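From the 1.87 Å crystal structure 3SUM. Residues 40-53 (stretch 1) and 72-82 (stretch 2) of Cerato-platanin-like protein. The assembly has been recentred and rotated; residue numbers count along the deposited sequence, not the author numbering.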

# COMPACT_ATOMS: atom_id res chain seq x y z
N LYS A 40 -8.95 -6.80 11.74
CA LYS A 40 -7.50 -6.62 11.82
C LYS A 40 -6.92 -6.37 10.45
O LYS A 40 -7.50 -6.79 9.42
CB LYS A 40 -6.90 -7.92 12.39
CG LYS A 40 -7.14 -7.93 13.92
CD LYS A 40 -7.01 -9.33 14.41
CE LYS A 40 -7.31 -9.29 15.91
NZ LYS A 40 -6.08 -8.72 16.57
N LEU A 41 -5.74 -5.74 10.43
CA LEU A 41 -5.13 -5.35 9.17
C LEU A 41 -4.85 -6.58 8.33
O LEU A 41 -4.92 -6.52 7.11
CB LEU A 41 -3.78 -4.63 9.42
CG LEU A 41 -3.18 -4.01 8.17
CD1 LEU A 41 -4.01 -2.78 7.81
CD2 LEU A 41 -1.71 -3.63 8.57
N GLY A 42 -4.51 -7.68 8.99
CA GLY A 42 -4.14 -8.93 8.28
C GLY A 42 -5.26 -9.51 7.42
O GLY A 42 -5.02 -10.32 6.55
N GLU A 43 -6.50 -9.11 7.70
CA GLU A 43 -7.64 -9.65 6.98
C GLU A 43 -8.03 -8.84 5.78
O GLU A 43 -8.92 -9.20 5.03
CB GLU A 43 -8.86 -9.77 7.89
CG GLU A 43 -8.58 -10.60 9.15
CD GLU A 43 -9.68 -10.38 10.19
OE1 GLU A 43 -10.06 -9.23 10.48
OE2 GLU A 43 -10.13 -11.38 10.73
N VAL A 44 -7.41 -7.66 5.64
CA VAL A 44 -7.84 -6.77 4.58
C VAL A 44 -7.25 -7.25 3.26
O VAL A 44 -6.08 -7.66 3.18
CB VAL A 44 -7.34 -5.32 4.90
CG1 VAL A 44 -7.69 -4.38 3.76
CG2 VAL A 44 -7.93 -4.83 6.21
N LEU A 45 -8.03 -7.21 2.21
CA LEU A 45 -7.51 -7.51 0.87
C LEU A 45 -6.22 -6.82 0.50
O LEU A 45 -6.08 -5.59 0.72
CB LEU A 45 -8.58 -7.14 -0.17
CG LEU A 45 -9.85 -7.98 -0.12
CD1 LEU A 45 -10.93 -7.32 -0.91
CD2 LEU A 45 -9.55 -9.42 -0.80
N ASN A 46 -5.27 -7.58 -0.04
CA ASN A 46 -3.95 -7.13 -0.45
C ASN A 46 -2.92 -6.94 0.64
O ASN A 46 -1.86 -6.43 0.37
CB ASN A 46 -4.05 -5.78 -1.27
CG ASN A 46 -2.90 -5.60 -2.23
OD1 ASN A 46 -2.33 -6.61 -2.78
ND2 ASN A 46 -2.49 -4.33 -2.43
N PHE A 47 -3.22 -7.37 1.86
CA PHE A 47 -2.30 -7.34 2.92
C PHE A 47 -1.14 -8.27 2.48
O PHE A 47 -1.41 -9.34 2.01
CB PHE A 47 -2.95 -7.98 4.18
CG PHE A 47 -1.96 -8.16 5.33
CD1 PHE A 47 -1.65 -7.11 6.17
CD2 PHE A 47 -1.24 -9.34 5.46
CE1 PHE A 47 -0.74 -7.27 7.23
CE2 PHE A 47 -0.35 -9.52 6.46
CZ PHE A 47 -0.07 -8.50 7.35
N PRO A 48 0.09 -7.86 2.65
CA PRO A 48 0.54 -6.66 3.34
C PRO A 48 1.17 -5.66 2.37
O PRO A 48 2.16 -5.00 2.68
CB PRO A 48 1.56 -7.23 4.29
CG PRO A 48 2.35 -8.25 3.39
CD PRO A 48 1.22 -8.84 2.50
N HIS A 49 0.56 -5.50 1.19
CA HIS A 49 1.08 -4.52 0.26
C HIS A 49 0.33 -3.24 0.51
O HIS A 49 -0.46 -2.85 -0.31
CB HIS A 49 0.83 -5.06 -1.16
CG HIS A 49 1.96 -5.93 -1.58
ND1 HIS A 49 2.37 -6.07 -2.90
CD2 HIS A 49 2.87 -6.60 -0.83
CE1 HIS A 49 3.46 -6.83 -2.93
NE2 HIS A 49 3.78 -7.18 -1.70
N PHE A 50 0.60 -2.67 1.68
CA PHE A 50 -0.17 -1.58 2.23
C PHE A 50 0.71 -0.38 2.46
O PHE A 50 1.84 -0.50 2.82
CB PHE A 50 -0.74 -2.00 3.59
CG PHE A 50 -1.92 -2.92 3.51
CD1 PHE A 50 -2.57 -3.13 2.31
CD2 PHE A 50 -2.36 -3.58 4.65
CE1 PHE A 50 -3.69 -4.00 2.25
CE2 PHE A 50 -3.47 -4.43 4.63
CZ PHE A 50 -4.15 -4.62 3.41
N VAL A 51 0.12 0.83 2.30
CA VAL A 51 0.87 2.00 2.50
C VAL A 51 0.01 3.03 3.22
O VAL A 51 -1.21 2.99 3.16
CB VAL A 51 1.33 2.69 1.16
CG1 VAL A 51 2.40 1.84 0.39
CG2 VAL A 51 0.12 2.95 0.25
N ALA A 52 0.69 3.90 3.95
CA ALA A 52 0.06 5.17 4.34
C ALA A 52 0.38 6.14 3.27
O ALA A 52 1.45 6.11 2.71
CB ALA A 52 0.69 5.66 5.68
N ALA A 53 -0.50 7.10 3.02
CA ALA A 53 -0.24 8.07 1.98
C ALA A 53 -1.08 9.28 2.32
O ALA A 53 -1.99 9.21 3.21
CB ALA A 53 -0.63 7.48 0.62
N HIS A 72 7.98 -3.09 -9.70
CA HIS A 72 6.74 -2.38 -9.43
C HIS A 72 5.93 -3.19 -8.43
O HIS A 72 6.21 -4.37 -8.16
CB HIS A 72 5.95 -2.12 -10.72
CG HIS A 72 5.38 -3.36 -11.36
ND1 HIS A 72 6.13 -4.16 -12.21
CD2 HIS A 72 4.14 -3.91 -11.31
CE1 HIS A 72 5.38 -5.16 -12.65
NE2 HIS A 72 4.17 -5.04 -12.11
N ALA A 73 4.96 -2.52 -7.81
CA ALA A 73 4.08 -3.18 -6.91
C ALA A 73 2.75 -2.48 -6.91
O ALA A 73 2.68 -1.27 -7.20
CB ALA A 73 4.69 -3.19 -5.44
N PHE A 74 1.72 -3.20 -6.51
CA PHE A 74 0.44 -2.61 -6.35
C PHE A 74 0.09 -2.54 -4.88
O PHE A 74 0.15 -3.53 -4.15
CB PHE A 74 -0.64 -3.42 -7.11
CG PHE A 74 -0.45 -3.40 -8.58
CD1 PHE A 74 -0.90 -2.32 -9.37
CD2 PHE A 74 0.13 -4.53 -9.22
CE1 PHE A 74 -0.78 -2.34 -10.73
CE2 PHE A 74 0.25 -4.53 -10.62
CZ PHE A 74 -0.19 -3.41 -11.36
N VAL A 75 -0.24 -1.33 -4.42
CA VAL A 75 -0.39 -1.14 -3.00
C VAL A 75 -1.75 -0.52 -2.66
O VAL A 75 -2.26 0.21 -3.44
CB VAL A 75 0.75 -0.26 -2.42
CG1 VAL A 75 2.14 -0.86 -2.77
CG2 VAL A 75 0.75 1.17 -2.98
N THR A 76 -2.30 -0.86 -1.46
CA THR A 76 -3.53 -0.30 -1.05
C THR A 76 -3.20 0.78 -0.06
O THR A 76 -2.42 0.57 0.87
CB THR A 76 -4.37 -1.39 -0.40
OG1 THR A 76 -4.51 -2.43 -1.36
CG2 THR A 76 -5.81 -0.87 -0.07
N VAL A 77 -3.86 1.94 -0.20
CA VAL A 77 -3.70 2.94 0.80
C VAL A 77 -4.59 2.60 2.01
O VAL A 77 -5.80 2.50 1.87
CB VAL A 77 -4.13 4.35 0.19
CG1 VAL A 77 -4.13 5.47 1.33
CG2 VAL A 77 -3.13 4.77 -0.95
N VAL A 78 -3.99 2.47 3.20
CA VAL A 78 -4.70 2.00 4.36
C VAL A 78 -4.54 2.97 5.54
O VAL A 78 -5.15 2.78 6.59
CB VAL A 78 -4.22 0.61 4.82
CG1 VAL A 78 -4.40 -0.49 3.66
CG2 VAL A 78 -2.74 0.66 5.40
N ASP A 79 -3.76 4.03 5.34
CA ASP A 79 -3.55 4.95 6.48
C ASP A 79 -3.05 6.28 5.89
O ASP A 79 -2.90 6.40 4.66
CB ASP A 79 -2.48 4.28 7.36
CG ASP A 79 -2.35 4.92 8.75
OD1 ASP A 79 -3.16 5.80 9.13
OD2 ASP A 79 -1.39 4.50 9.42
N ARG A 80 -2.76 7.26 6.72
CA ARG A 80 -2.41 8.57 6.21
C ARG A 80 -1.04 8.92 6.75
O ARG A 80 -0.72 8.51 7.86
CB ARG A 80 -3.41 9.70 6.69
CG ARG A 80 -4.46 10.14 5.59
CD ARG A 80 -5.13 8.83 5.04
NE ARG A 80 -6.26 9.16 4.16
CZ ARG A 80 -6.14 9.25 2.85
NH1 ARG A 80 -4.97 9.05 2.31
NH2 ARG A 80 -7.20 9.53 2.12
N VAL A 81 -0.22 9.60 5.96
CA VAL A 81 0.91 10.35 6.52
C VAL A 81 0.59 11.76 6.05
O VAL A 81 -0.15 11.93 5.08
CB VAL A 81 2.24 9.89 5.94
CG1 VAL A 81 2.61 8.58 6.58
CG2 VAL A 81 2.17 9.75 4.41
N GLU A 82 1.08 12.79 6.68
CA GLU A 82 0.67 14.09 6.10
C GLU A 82 1.80 14.86 5.45
O GLU A 82 1.91 16.08 5.61
CB GLU A 82 -0.04 14.93 7.15
CG GLU A 82 -1.32 14.31 7.76
CD GLU A 82 -0.99 13.16 8.70
OE1 GLU A 82 0.13 13.17 9.29
OE2 GLU A 82 -1.85 12.27 8.86
O HOH W 1 -6.82 -3.88 -1.38
O HOH W 2 -0.76 -6.34 -4.63

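Two strands pairing in parallel around Phe-50 to Ala-52 and Thr-76 to Asp-79 carry this contact, and the residues that cover most surface, Ala-53 (90 Å²), Val-51 (86 Å²) and Val-78 (70 Å²), show its rules.

Val-51 sits at the centre of the backbone ladder. Its N donates to Thr-76 O at 2.9 Å and its O accepts from Val-78 N at 2.8 Å, so one residue spans two partners of the neighbouring strand, as parallel pairing requires. The rung before it repeats the pattern, with Thr-76 N donating to His-49 O at 2.9 Å. On the face shared with Val-77, the side chain of Val-51 (m rotamer) brings CG2 to 3.7 Å from Val-75 CG2 and to 3.9 Å from Val-77 CG2. Branched at CB, valine suits an extended backbone and fills the space beside the strand with methyls.

Val-78 lies where the register slips. Val-51 pairs with Val-77, but Ala-52 pairs with Asp-79, and the beta bulge leaves Val-78 as the extra residue, its psi near -3° and its CA-to-CB bond toward stretch 1. Val-78 CG1 lies over one face of the Phe-50 ring, 3.5 Å from Phe-50 CG and 3.6 Å from the ring centroid, a CH-pi contact only 17° off the normal. The ring covers the extra residue of the bulge.

Beyond the bulge, Ala-53 works mainly through its backbone. Ala-53 N donates to Asp-79 O at 3.0 Å, while Ala-53 O receives Arg-80 NH1 at 3.1 Å and, weakly, Val-81 N at 3.3 Å. The CA-to-CB bond of Arg-80 points away overall, though CB still touches stretch 1, and the end of the side chain comes nearer, presenting the edge of the guanidinium to that carbonyl. The alanine side chains here are single methyls in contact: Ala-53 CB lies 4.0 Å from Val-77 CG2, and Ala-52 CB reaches Val-81 CG1 at 3.6 Å and Asp-79 CB at 3.8 Å.

At the other end, Asn-46 provides a polar clasp. It lies inside the type II turn from Val-44 to Phe-47, with a positive phi (79°) that asparagine tolerates well. Its ND2 donates to Thr-76 OG1 at 3.0 Å and to Phe-74 O at 3.3 Å, tying the turn to the strand through one amide group. Waters complete the clasp: one donates to Leu-45 O and accepts from Thr-76 OG1, the other donates to both Asn-46 OD1 and Phe-74 O. Buried Thr-76 thus uses its hydroxyl both as acceptor and as donor, while its CB packs 3.7 Å from Phe-50 CD1.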